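Local coordinates for protein glycosyl hydrolase family 26 (Bacteroides ovatus, PDB 4ZXO) that hydrolyses the mannan backbone of polysaccharides such as galactomannan, probably cutting beta-1,4-mannosidic bonds within the chain as a GH26 endo-beta-mannanase, at residues Ile27-His32 and Val325-Ser330; Ser48-Lys51 and Tyr57-Val60; Asp235-Glu240 and His310-Tyr315; Thr271-Glu274 and Leu280-Thr283; Val289-Pro294 and Ser330-Phe335. One frame throughout, in Å; residues are numbered along the deposited sequence.

Contact 1 (Ile27-His32 and Val325-Ser330); sequences ILFGHH and VKFSRS. With K (potassium ion), chain B.
In the layer between the strands and the outer helices of this TIM barrel, Phe29 of strand 27-32 meets Phe327 of helix 321-328. The pair illustrates how one aromatic contact can close a long loop: some three hundred residues separate the partners. The rings form an offset edge-to-face pair, centroids 5.6 Å apart and planes at 77°, with the edge of Phe327 turned to the face of Phe29. Phe327 CE2 does most of the touching, lying 3.6 Å from Phe29 CD1 and 3.8 Å from Phe29 CE1. Each ring swings out with CG anti to its backbone N (chi1 -175° in Phe29, 166° in Phe327), which lets the rings meet although the nearest CA atoms, Phe29 and Ser328, are 8.5 Å apart. Phe324 and Phe335 also meet the Phe29 ring, so the pair is part of a larger aromatic cluster. Near the C-terminal end of helix 321-328, the chain turns its carbonyls to a potassium ion, also bound by Ile333 O and by waters. Ser328 O coordinates the potassium ion at 2.6 Å and Ser330 O at 2.7 Å, while the Ser328 side chain turns back to the helix, OG donating to Val325 O at 2.6 Å.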
# COMPACT_ATOMS: atom_id res chain seq x y z
N ILE A 27 -11.38 5.85 9.02
CA ILE A 27 -10.53 5.49 7.88
C ILE A 27 -9.23 6.27 7.95
O ILE A 27 -9.26 7.49 7.83
CB ILE A 27 -11.22 5.81 6.54
CG1 ILE A 27 -12.62 5.21 6.43
CG2 ILE A 27 -10.36 5.27 5.38
CD1 ILE A 27 -13.40 5.65 5.20
N LEU A 28 -8.09 5.61 8.13
CA LEU A 28 -6.81 6.34 8.08
C LEU A 28 -6.56 6.89 6.73
O LEU A 28 -6.74 6.19 5.75
CB LEU A 28 -5.65 5.41 8.47
CG LEU A 28 -5.68 4.89 9.92
CD1 LEU A 28 -4.87 3.55 10.03
CD2 LEU A 28 -5.16 5.95 10.87
N PHE A 29 -6.11 8.15 6.65
CA PHE A 29 -5.74 8.71 5.37
C PHE A 29 -4.27 8.52 5.08
O PHE A 29 -3.43 8.78 5.96
CB PHE A 29 -6.05 10.20 5.32
CG PHE A 29 -5.80 10.79 3.95
CD1 PHE A 29 -6.69 10.54 2.89
CD2 PHE A 29 -4.65 11.49 3.68
CE1 PHE A 29 -6.43 11.05 1.59
CE2 PHE A 29 -4.39 11.99 2.39
CZ PHE A 29 -5.28 11.78 1.35
N GLY A 30 -3.95 8.15 3.82
CA GLY A 30 -2.61 7.81 3.42
C GLY A 30 -2.09 8.57 2.21
O GLY A 30 -2.86 8.98 1.33
N HIS A 31 -0.77 8.69 2.12
CA HIS A 31 -0.14 9.26 0.97
C HIS A 31 1.22 8.58 0.72
O HIS A 31 2.04 8.45 1.65
CB HIS A 31 0.06 10.76 1.21
CG HIS A 31 0.63 11.51 0.02
ND1 HIS A 31 1.54 12.54 0.18
CD2 HIS A 31 0.41 11.39 -1.31
CE1 HIS A 31 1.86 13.03 -1.02
NE2 HIS A 31 1.21 12.33 -1.94
N HIS A 32 1.46 8.19 -0.51
CA HIS A 32 2.74 7.60 -0.91
C HIS A 32 3.85 8.66 -0.96
O HIS A 32 3.67 9.79 -1.43
CB HIS A 32 2.59 6.92 -2.30
CG HIS A 32 3.74 6.02 -2.65
ND1 HIS A 32 3.87 4.72 -2.16
CD2 HIS A 32 4.84 6.25 -3.42
CE1 HIS A 32 4.99 4.19 -2.62
NE2 HIS A 32 5.59 5.09 -3.41
N VAL A 325 -8.80 20.32 3.02
CA VAL A 325 -8.86 20.69 4.44
C VAL A 325 -10.24 20.29 5.01
O VAL A 325 -10.30 19.69 6.07
CB VAL A 325 -8.61 22.18 4.67
CG1 VAL A 325 -8.90 22.54 6.17
CG2 VAL A 325 -7.13 22.51 4.34
N LYS A 326 -11.32 20.60 4.29
CA LYS A 326 -12.65 20.25 4.74
C LYS A 326 -12.81 18.71 4.89
O LYS A 326 -13.39 18.21 5.85
CB LYS A 326 -13.68 20.82 3.76
CG LYS A 326 -15.14 20.50 4.07
CD LYS A 326 -16.07 21.32 3.14
CE LYS A 326 -17.40 20.63 2.80
NZ LYS A 326 -18.10 20.16 4.02
N PHE A 327 -12.32 17.99 3.89
CA PHE A 327 -12.29 16.52 3.94
C PHE A 327 -11.56 16.01 5.16
O PHE A 327 -12.02 15.08 5.84
CB PHE A 327 -11.62 16.05 2.65
CG PHE A 327 -11.18 14.60 2.60
CD1 PHE A 327 -12.07 13.59 2.21
CD2 PHE A 327 -9.87 14.26 2.94
CE1 PHE A 327 -11.63 12.26 2.09
CE2 PHE A 327 -9.44 12.92 2.86
CZ PHE A 327 -10.33 11.92 2.43
N SER A 328 -10.43 16.64 5.47
CA SER A 328 -9.60 16.19 6.58
C SER A 328 -10.32 16.38 7.89
O SER A 328 -10.04 15.64 8.81
CB SER A 328 -8.25 16.90 6.62
OG SER A 328 -8.35 18.24 7.11
N ARG A 329 -11.26 17.30 7.94
CA ARG A 329 -11.99 17.55 9.15
C ARG A 329 -13.16 16.59 9.37
O ARG A 329 -13.82 16.65 10.41
CB ARG A 329 -12.45 19.01 9.11
CG ARG A 329 -11.28 19.95 9.27
CD ARG A 329 -11.62 21.39 9.14
NE ARG A 329 -10.42 22.18 9.39
CZ ARG A 329 -10.27 23.45 9.03
NH1 ARG A 329 -11.27 24.06 8.44
NH2 ARG A 329 -9.13 24.09 9.27
N SER A 330 -13.45 15.73 8.40
CA SER A 330 -14.49 14.72 8.58
C SER A 330 -14.11 13.83 9.73
O SER A 330 -12.94 13.42 9.84
CB SER A 330 -14.64 13.86 7.31
OG SER A 330 -15.47 12.75 7.64
K K B . -10.47 13.98 10.71
O HOH W 1 -11.93 15.43 12.33
O HOH W 2 -9.75 14.98 13.58
O HOH W 3 -8.21 14.59 11.45
O HOH W 4 -10.76 12.91 13.21

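Contact 2 (Ser48-Lys51 and Tyr57-Val60); sequences SDVK and YPGV
One face of the Tyr57 ring is covered by the aliphatic chain of Lys51, whose CD sits almost over the middle of the ring, 3.5 Å from the Tyr57 centroid and 12° off the ring normal. This is a CH-pi contact made by a methylene and not by the charged end. The Lys51 chain runs extended through CE, which passes 3.8 Å from Tyr57 CE2; only the last torsion bends (chi4 -87°), turning NZ aside. Ser48 approaches the same ring obliquely, its CB 3.9 Å from Tyr57 CE1. Arg94 adds a cation-pi contact to the ring, and Tyr57 OH is hydrogen-bonded to Gly46 O, which fixes the far end of the side chain. With an alanine in place of Tyr57, the Lys51 chain would probably lose the surface it lies on and be set free to turn, and Gly46 O would be left without its hydroxyl mate. Beside the ring the contact is plainly apolar: Val50 CG1 rests 3.8 Å from Pro58 CD, and Pro58 in turn packs on Phe29 of the neighbouring strand. Ser48 also has a polar role, as its OG accepts from Lys51 N at 2.9 Å with a nearly straight N-H...O angle of 177°, and it is hydrogen-bonded to Asp34 OD2 as well. The arrangement is that of an N-capped short helix, 49-54, in the beta-alpha-beta crossover that joins the parallel barrel strands 27-32 and 60-64.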
# COMPACT_ATOMS: atom_id res chain seq x y z
N SER A 48 5.90 17.61 4.36
CA SER A 48 4.82 16.74 3.89
C SER A 48 3.84 17.60 3.12
O SER A 48 3.36 18.60 3.70
CB SER A 48 4.10 16.10 5.06
OG SER A 48 2.78 15.70 4.69
N ASP A 49 3.51 17.28 1.85
CA ASP A 49 2.52 18.13 1.17
C ASP A 49 1.16 18.02 1.89
O ASP A 49 0.40 19.02 1.96
CB ASP A 49 2.36 17.74 -0.28
CG ASP A 49 3.44 18.31 -1.15
OD1 ASP A 49 4.27 19.13 -0.66
OD2 ASP A 49 3.39 18.01 -2.36
N VAL A 50 0.85 16.85 2.42
CA VAL A 50 -0.41 16.72 3.19
C VAL A 50 -0.44 17.59 4.44
O VAL A 50 -1.38 18.36 4.65
CB VAL A 50 -0.66 15.22 3.55
CG1 VAL A 50 -1.79 15.08 4.56
CG2 VAL A 50 -0.99 14.48 2.26
N LYS A 51 0.62 17.53 5.24
CA LYS A 51 0.66 18.37 6.43
C LYS A 51 0.69 19.84 6.06
O LYS A 51 0.05 20.66 6.71
CB LYS A 51 1.88 17.98 7.29
CG LYS A 51 1.97 18.72 8.64
CD LYS A 51 3.11 18.17 9.46
CE LYS A 51 3.35 18.95 10.75
NZ LYS A 51 4.28 20.10 10.47
N TYR A 57 0.13 15.18 9.74
CA TYR A 57 0.63 14.09 8.91
C TYR A 57 -0.48 13.04 8.60
O TYR A 57 -1.37 12.79 9.42
CB TYR A 57 1.78 13.38 9.60
CG TYR A 57 3.04 14.17 9.70
CD1 TYR A 57 3.82 14.42 8.57
CD2 TYR A 57 3.46 14.69 10.93
CE1 TYR A 57 5.03 15.13 8.67
CE2 TYR A 57 4.64 15.41 11.03
CZ TYR A 57 5.42 15.60 9.91
OH TYR A 57 6.58 16.33 10.04
N PRO A 58 -0.44 12.42 7.41
CA PRO A 58 -1.41 11.36 7.10
C PRO A 58 -1.23 10.16 8.07
O PRO A 58 -0.12 9.88 8.55
CB PRO A 58 -1.07 10.99 5.66
CG PRO A 58 0.34 11.36 5.49
CD PRO A 58 0.53 12.61 6.32
N GLY A 59 -2.33 9.50 8.38
CA GLY A 59 -2.30 8.34 9.25
C GLY A 59 -1.49 7.19 8.67
O GLY A 59 -0.96 6.36 9.41
N VAL A 60 -1.41 7.12 7.34
CA VAL A 60 -0.60 6.09 6.66
C VAL A 60 0.39 6.76 5.73
O VAL A 60 0.04 7.72 5.01
CB VAL A 60 -1.47 5.17 5.80
CG1 VAL A 60 -0.61 4.11 5.10
CG2 VAL A 60 -2.59 4.48 6.63

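Contact 3 (Asp235-Glu240 and His310-Tyr315); sequences DVYQFE and HYYAPY
Aromatic contact carries the whole of this meeting between two loops: Tyr237 turns the edge of its ring to the face of Tyr312 in an offset edge-to-face pair. The centroids lie 5.4 Å apart and the planes stand at 69°. Tyr312 CE1 is the atom most closely engaged, 3.7 Å from both Tyr237 CD1 and Tyr237 CE1, so one bond of the Tyr237 ring straddles a single carbon of its partner. Both rings leave the main chain with CG anti to the carbonyl carbon (chi1 -75° in Tyr237, -63° in Tyr312), which directs them to a meeting point between the loops, where the side chains cross at about a right angle. Within 310-315 the rings also meet one another: Tyr312 CE2 stands 3.5 Å above the His310 ring plane, toward its rim, and, separately, Tyr315 CE2 lies 3.6 Å above the plane of the Tyr311 ring, over its centre.

Hydrogen bonds hold the frame of the pair. Tyr237 OH is bonded to Glu270 OE1, which holds the hydroxyl end of that ring, and Asn303 OD1 is gripped by the backbone N of both Tyr312 and Ala313. His310 ND1 bonds to Glu274 OE2.

The loop 235-240 follows strand 231-235 and leads into helix 241-262, whereas 310-315 lies between strand 295-300 and helix 321-328. In the barrel sheet, strand 266-271 runs between those two strands, so the tyrosines bridge over the end of an intervening strand, at the C-terminal rim where TIM-barrel enzymes carry their active sites.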
# COMPACT_ATOMS: atom_id res chain seq x y z
N ASP A 235 -6.80 -1.26 -5.89
CA ASP A 235 -6.24 -0.03 -6.46
C ASP A 235 -7.19 0.47 -7.55
O ASP A 235 -7.34 -0.19 -8.59
CB ASP A 235 -4.85 -0.27 -7.10
CG ASP A 235 -3.77 -0.64 -6.10
OD1 ASP A 235 -4.06 -0.75 -4.88
OD2 ASP A 235 -2.61 -0.83 -6.58
N VAL A 236 -7.81 1.63 -7.35
CA VAL A 236 -8.78 2.15 -8.31
C VAL A 236 -8.58 3.65 -8.41
O VAL A 236 -8.73 4.35 -7.39
CB VAL A 236 -10.28 1.85 -7.91
CG1 VAL A 236 -11.23 2.40 -8.97
CG2 VAL A 236 -10.50 0.35 -7.62
N TYR A 237 -8.22 4.14 -9.61
CA TYR A 237 -8.02 5.58 -9.84
C TYR A 237 -9.17 6.20 -10.62
O TYR A 237 -9.88 5.51 -11.35
CB TYR A 237 -6.70 5.82 -10.61
CG TYR A 237 -5.48 5.64 -9.74
CD1 TYR A 237 -4.85 6.74 -9.12
CD2 TYR A 237 -4.97 4.38 -9.52
CE1 TYR A 237 -3.74 6.57 -8.32
CE2 TYR A 237 -3.85 4.20 -8.70
CZ TYR A 237 -3.25 5.28 -8.09
OH TYR A 237 -2.14 5.08 -7.29
N GLN A 238 -9.37 7.50 -10.46
CA GLN A 238 -10.37 8.17 -11.26
C GLN A 238 -9.82 8.60 -12.63
O GLN A 238 -8.84 9.36 -12.74
CB GLN A 238 -10.93 9.39 -10.56
CG GLN A 238 -11.93 10.12 -11.50
CD GLN A 238 -12.70 11.22 -10.79
OE1 GLN A 238 -13.13 11.06 -9.63
NE2 GLN A 238 -12.91 12.35 -11.48
N PHE A 239 -10.49 8.14 -13.68
CA PHE A 239 -10.18 8.59 -15.03
C PHE A 239 -11.33 9.41 -15.55
O PHE A 239 -11.11 10.44 -16.22
CB PHE A 239 -9.86 7.40 -15.96
CG PHE A 239 -8.64 6.71 -15.55
CD1 PHE A 239 -7.42 7.32 -15.75
CD2 PHE A 239 -8.70 5.50 -14.88
CE1 PHE A 239 -6.22 6.71 -15.30
CE2 PHE A 239 -7.51 4.87 -14.46
CZ PHE A 239 -6.28 5.48 -14.65
N GLU A 240 -12.54 8.99 -15.24
CA GLU A 240 -13.74 9.78 -15.51
C GLU A 240 -14.66 9.65 -14.29
O GLU A 240 -14.75 8.57 -13.71
CB GLU A 240 -14.42 9.30 -16.79
CG GLU A 240 -15.61 10.14 -17.21
CD GLU A 240 -16.91 9.65 -16.63
OE1 GLU A 240 -17.03 8.44 -16.34
OE2 GLU A 240 -17.80 10.51 -16.44
N HIS A 310 2.14 15.27 -12.01
CA HIS A 310 1.80 13.93 -11.56
C HIS A 310 1.70 13.95 -10.05
O HIS A 310 2.71 13.68 -9.36
CB HIS A 310 2.89 12.93 -12.04
CG HIS A 310 2.56 11.49 -11.79
ND1 HIS A 310 1.42 10.89 -12.27
CD2 HIS A 310 3.24 10.52 -11.12
CE1 HIS A 310 1.42 9.60 -11.94
NE2 HIS A 310 2.51 9.35 -11.25
N TYR A 311 0.51 14.27 -9.51
CA TYR A 311 0.38 14.31 -8.05
C TYR A 311 -1.04 13.97 -7.68
O TYR A 311 -1.98 14.19 -8.48
CB TYR A 311 0.77 15.69 -7.49
CG TYR A 311 -0.05 16.84 -8.01
CD1 TYR A 311 -1.27 17.17 -7.43
CD2 TYR A 311 0.40 17.60 -9.09
CE1 TYR A 311 -2.03 18.21 -7.89
CE2 TYR A 311 -0.34 18.67 -9.59
CZ TYR A 311 -1.56 18.99 -8.98
OH TYR A 311 -2.29 20.08 -9.46
N TYR A 312 -1.21 13.41 -6.49
CA TYR A 312 -2.52 12.91 -6.09
C TYR A 312 -2.96 13.45 -4.74
O TYR A 312 -4.09 13.24 -4.36
CB TYR A 312 -2.52 11.36 -6.09
CG TYR A 312 -2.29 10.79 -7.49
CD1 TYR A 312 -3.36 10.45 -8.32
CD2 TYR A 312 -1.00 10.66 -7.99
CE1 TYR A 312 -3.15 9.97 -9.61
CE2 TYR A 312 -0.77 10.20 -9.26
CZ TYR A 312 -1.84 9.81 -10.07
OH TYR A 312 -1.58 9.35 -11.34
N ALA A 313 -2.07 14.08 -3.98
CA ALA A 313 -2.46 14.84 -2.78
C ALA A 313 -2.32 16.31 -3.11
O ALA A 313 -1.55 16.65 -4.00
CB ALA A 313 -1.58 14.46 -1.57
N PRO A 314 -3.08 17.18 -2.43
CA PRO A 314 -2.85 18.58 -2.72
C PRO A 314 -1.52 19.08 -2.17
O PRO A 314 -0.80 18.35 -1.44
CB PRO A 314 -4.02 19.28 -2.01
CG PRO A 314 -4.38 18.40 -0.90
CD PRO A 314 -4.05 16.98 -1.33
N TYR A 315 -1.24 20.33 -2.48
CA TYR A 315 -0.12 21.06 -1.90
C TYR A 315 -0.61 22.49 -1.77
O TYR A 315 -1.64 22.83 -2.37
CB TYR A 315 1.13 20.96 -2.77
CG TYR A 315 0.92 21.34 -4.22
CD1 TYR A 315 1.02 22.67 -4.63
CD2 TYR A 315 0.62 20.39 -5.15
CE1 TYR A 315 0.83 23.00 -5.94
CE2 TYR A 315 0.44 20.71 -6.47
CZ TYR A 315 0.55 22.01 -6.86
OH TYR A 315 0.38 22.31 -8.19

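Contact 4 (Thr271-Glu274 and Leu280-Thr283); sequences TGLE and LWWT
Apolar contact with an indole face dominates here, and Leu273 and Trp281 make most of it. Leu273 CB lies 3.9 Å from the centroid of the five-membered ring of Trp281 and 15° off its normal, a CH-pi contact over the face. The branch that follows tilts along the same face, bringing Leu273 CD2 to 3.5 Å from Trp281 CD1. On the tryptophan side, CG is anti to the backbone N (chi1 -169°), which sends the indole from the first turn of helix 281-290 back toward the loop.

Contact with the main chain comes next. Gly272 CA reaches Trp281 CH2 at 3.8 Å, at the six-membered end of the indole. At the backbone angles of Gly272 a CB would be jammed against the carbonyl O of Thr271, so the residue has to be a glycine for its own conformation, quite apart from the indole.

Between neighbouring tryptophans the rings meet within the helix: Trp281 CE3 stands 3.7 Å above the plane of the Trp282 ring, over its centre, while Trp282 CZ3 lies at the Trp281 edge.

The polar bonds run to a third loop. Trp281 NE1 is hydrogen-bonded to Gln238 OE1, and Gly272 pairs with Gln238 through backbone bonds, so one residue of a neighbouring loop ties together both sides of the contact. The chemistry implies that the loop from strand 266-271 is held to the start of the next helix by dispersion over an indole face, with the buried ring N-H satisfied by an amide oxygen that also limits how the ring can turn.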
# COMPACT_ATOMS: atom_id res chain seq x y z
N THR A 271 -5.55 5.10 -4.67
CA THR A 271 -6.54 5.80 -5.43
C THR A 271 -6.03 7.22 -5.68
O THR A 271 -4.89 7.58 -5.30
CB THR A 271 -7.92 5.84 -4.71
OG1 THR A 271 -8.95 6.25 -5.64
CG2 THR A 271 -7.90 6.72 -3.53
N GLY A 272 -6.84 7.99 -6.38
CA GLY A 272 -6.51 9.38 -6.65
C GLY A 272 -7.05 9.86 -7.95
O GLY A 272 -7.54 9.08 -8.78
N LEU A 273 -6.98 11.18 -8.13
CA LEU A 273 -7.31 11.86 -9.39
C LEU A 273 -6.09 12.66 -9.77
O LEU A 273 -5.74 13.62 -9.06
CB LEU A 273 -8.51 12.79 -9.22
CG LEU A 273 -8.77 13.74 -10.39
CD1 LEU A 273 -9.16 12.90 -11.58
CD2 LEU A 273 -9.91 14.70 -10.03
N GLU A 274 -5.40 12.24 -10.84
CA GLU A 274 -4.13 12.88 -11.16
C GLU A 274 -4.27 14.42 -11.35
O GLU A 274 -5.10 14.89 -12.16
CB GLU A 274 -3.52 12.21 -12.40
CG GLU A 274 -2.15 12.74 -12.67
CD GLU A 274 -1.55 12.21 -13.94
OE1 GLU A 274 -2.31 11.95 -14.91
OE2 GLU A 274 -0.32 12.03 -13.98
N LEU A 280 -13.37 20.27 -5.87
CA LEU A 280 -14.22 19.66 -4.82
C LEU A 280 -14.09 18.16 -4.82
O LEU A 280 -15.01 17.46 -4.40
CB LEU A 280 -15.69 20.03 -5.02
CG LEU A 280 -16.01 21.53 -4.93
CD1 LEU A 280 -17.47 21.76 -5.21
CD2 LEU A 280 -15.67 22.03 -3.55
N TRP A 281 -12.95 17.64 -5.27
CA TRP A 281 -12.85 16.17 -5.43
C TRP A 281 -12.99 15.43 -4.13
O TRP A 281 -13.65 14.39 -4.07
CB TRP A 281 -11.52 15.75 -6.07
CG TRP A 281 -11.52 14.30 -6.48
CD1 TRP A 281 -12.21 13.75 -7.51
CD2 TRP A 281 -10.79 13.25 -5.87
NE1 TRP A 281 -11.98 12.41 -7.57
CE2 TRP A 281 -11.11 12.07 -6.57
CE3 TRP A 281 -9.92 13.17 -4.77
CZ2 TRP A 281 -10.58 10.81 -6.23
CZ3 TRP A 281 -9.36 11.89 -4.43
CH2 TRP A 281 -9.70 10.74 -5.19
N TRP A 282 -12.37 15.96 -3.08
CA TRP A 282 -12.27 15.23 -1.80
C TRP A 282 -13.63 15.05 -1.12
O TRP A 282 -13.99 13.93 -0.74
CB TRP A 282 -11.31 15.98 -0.86
CG TRP A 282 -9.97 16.14 -1.48
CD1 TRP A 282 -9.49 17.23 -2.15
CD2 TRP A 282 -8.98 15.12 -1.63
NE1 TRP A 282 -8.24 16.96 -2.69
CE2 TRP A 282 -7.89 15.68 -2.34
CE3 TRP A 282 -8.88 13.81 -1.16
CZ2 TRP A 282 -6.75 14.95 -2.68
CZ3 TRP A 282 -7.74 13.09 -1.47
CH2 TRP A 282 -6.68 13.67 -2.23
N THR A 283 -14.39 16.15 -0.96
CA THR A 283 -15.71 16.02 -0.34
C THR A 283 -16.80 15.72 -1.31
O THR A 283 -17.86 15.22 -0.93
CB THR A 283 -16.15 17.29 0.44
OG1 THR A 283 -16.28 18.42 -0.45
CG2 THR A 283 -15.11 17.59 1.53

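Contact 5 (Val289-Pro294 and Ser330-Phe335); sequences VIEKYP and SPKILF. With K (potassium ion), chain B.
Ile290 and Ile333 form the packed half of this contact, their side chains crossing at about a right angle with the terminal methyls end on, CD1 to CD1 at 4.0 Å. Ile27, Phe29, Val298 and Phe327 close round the two isoleucines, where helix 281-290 lies against strand 333-334. Ile290 reaches there with CG1 between its backbone N and carbonyl carbon (chi1 63°). Ser330 to Ile333 form a type I beta turn, within which Ser330 OG makes an ST turn: Ile333 N bonds to Ser330 O at 3.1 Å, and Lys332 N to Ser330 OG, also at 3.1 Å. Turning the chain this way brings Ile333 O to the potassium ion, 2.4 Å away. Toward solvent the contact changes character. Glu291, in the type I turn from Ile290 to Tyr293, and the extended chain of Lys332 are joined by a salt bridge, Lys332 NZ donating to Glu291 OE1 at 3.0 Å from above the carboxylate plane, 63° out of it. Were Glu291 an alanine, the Lys332 ammonium would probably be left without its mate and its chain set free to swing. The aliphatic parts meet as well, with Glu291 CB 3.6 Å from Lys332 CD.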
# COMPACT_ATOMS: atom_id res chain seq x y z
N VAL A 289 -18.24 8.31 -1.43
CA VAL A 289 -18.13 6.90 -1.74
C VAL A 289 -17.52 6.14 -0.58
O VAL A 289 -18.13 5.19 -0.11
CB VAL A 289 -17.28 6.64 -3.00
CG1 VAL A 289 -17.14 5.13 -3.24
CG2 VAL A 289 -17.95 7.30 -4.20
N ILE A 290 -16.34 6.57 -0.09
CA ILE A 290 -15.62 5.72 0.85
C ILE A 290 -16.30 5.67 2.22
O ILE A 290 -16.16 4.67 2.92
CB ILE A 290 -14.13 6.11 1.01
CG1 ILE A 290 -13.96 7.51 1.58
CG2 ILE A 290 -13.40 5.99 -0.34
CD1 ILE A 290 -12.51 7.85 1.87
N GLU A 291 -17.06 6.70 2.59
CA GLU A 291 -17.66 6.71 3.92
C GLU A 291 -18.72 5.65 4.10
O GLU A 291 -19.13 5.39 5.24
CB GLU A 291 -18.24 8.08 4.25
CG GLU A 291 -19.48 8.42 3.45
CD GLU A 291 -19.97 9.85 3.71
OE1 GLU A 291 -19.46 10.47 4.68
OE2 GLU A 291 -20.85 10.34 2.98
N LYS A 292 -19.14 5.03 3.00
CA LYS A 292 -20.17 3.98 3.06
C LYS A 292 -19.59 2.59 3.38
O LYS A 292 -20.32 1.62 3.50
CB LYS A 292 -20.92 3.90 1.72
CG LYS A 292 -21.58 5.21 1.25
CD LYS A 292 -22.49 4.98 0.11
CE LYS A 292 -21.79 4.56 -1.13
NZ LYS A 292 -22.83 4.27 -2.21
N TYR A 293 -18.27 2.50 3.51
CA TYR A 293 -17.61 1.20 3.61
C TYR A 293 -16.64 1.20 4.77
O TYR A 293 -16.04 2.23 5.05
CB TYR A 293 -16.85 0.86 2.32
CG TYR A 293 -17.74 0.86 1.11
CD1 TYR A 293 -18.53 -0.27 0.79
CD2 TYR A 293 -17.84 1.99 0.29
CE1 TYR A 293 -19.34 -0.26 -0.30
CE2 TYR A 293 -18.70 1.99 -0.78
CZ TYR A 293 -19.40 0.87 -1.10
OH TYR A 293 -20.26 0.87 -2.19
N PRO A 294 -16.46 0.04 5.40
CA PRO A 294 -15.61 -0.05 6.61
C PRO A 294 -14.13 -0.11 6.30
O PRO A 294 -13.44 -1.03 6.70
CB PRO A 294 -16.09 -1.33 7.29
CG PRO A 294 -16.59 -2.21 6.08
CD PRO A 294 -17.15 -1.23 5.07
N SER A 330 -13.45 15.73 8.40
CA SER A 330 -14.49 14.72 8.58
C SER A 330 -14.11 13.83 9.73
O SER A 330 -12.94 13.42 9.84
CB SER A 330 -14.64 13.86 7.31
OG SER A 330 -15.47 12.75 7.64
N PRO A 331 -15.08 13.48 10.57
CA PRO A 331 -14.70 12.64 11.71
C PRO A 331 -14.37 11.21 11.21
O PRO A 331 -13.78 10.38 11.92
CB PRO A 331 -15.94 12.69 12.64
CG PRO A 331 -17.08 13.17 11.79
CD PRO A 331 -16.50 13.90 10.59
N LYS A 332 -14.76 10.93 9.99
CA LYS A 332 -14.51 9.61 9.40
C LYS A 332 -13.09 9.43 8.94
O LYS A 332 -12.70 8.31 8.64
CB LYS A 332 -15.47 9.38 8.23
CG LYS A 332 -16.90 9.50 8.73
CD LYS A 332 -17.94 9.33 7.64
CE LYS A 332 -19.34 9.36 8.27
NZ LYS A 332 -20.38 9.28 7.23
N ILE A 333 -12.31 10.51 8.85
CA ILE A 333 -11.00 10.38 8.21
C ILE A 333 -9.91 10.72 9.19
O ILE A 333 -9.96 11.82 9.79
CB ILE A 333 -10.86 11.33 6.98
CG1 ILE A 333 -12.02 11.18 5.99
CG2 ILE A 333 -9.51 11.17 6.20
CD1 ILE A 333 -12.18 9.82 5.38
N LEU A 334 -8.92 9.83 9.33
CA LEU A 334 -8.00 9.89 10.45
C LEU A 334 -6.58 10.25 10.02
O LEU A 334 -6.00 9.66 9.09
CB LEU A 334 -7.97 8.59 11.21
CG LEU A 334 -9.31 8.02 11.67
CD1 LEU A 334 -9.09 6.62 12.23
CD2 LEU A 334 -9.99 8.91 12.67
N PHE A 335 -5.99 11.18 10.74
CA PHE A 335 -4.64 11.65 10.52
C PHE A 335 -3.92 11.47 11.84
O PHE A 335 -4.57 11.37 12.91
CB PHE A 335 -4.61 13.17 10.10
CG PHE A 335 -5.20 13.43 8.76
CD1 PHE A 335 -4.39 13.72 7.66
CD2 PHE A 335 -6.60 13.40 8.59
CE1 PHE A 335 -4.94 13.95 6.39
CE2 PHE A 335 -7.15 13.62 7.33
CZ PHE A 335 -6.32 13.88 6.21
K K B . -10.47 13.98 10.71
O HOH W 1 -11.93 15.43 12.33
O HOH W 2 -9.75 14.98 13.58
O HOH W 3 -8.21 14.59 11.45
O HOH W 4 -10.76 12.91 13.21

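Contacts 1, 2 and 4 are buried, whereas contacts 3 and 5 are partly open to solvent. Contacts 1 and 5 share Ser330 and the potassium ion, and both rest on neighbouring strands of the barrel sheet, 27-32 and 333-334. Contact 2 joins contact 1 through backbone bonds between Val60 and strand 27-32, and meets contact 5 by packing on Phe335. Contacts 3 and 4 touch at the ends of strands 231-235 and 266-271, and helix 281-290 links contact 4 to contact 5. The chemistry follows the place: aromatic and aliphatic packing in the interior, a lysine laid over a tyrosine face at the side, paired tyrosines between loops, and a salt bridge across the segments in contact 5 alone, toward solvent.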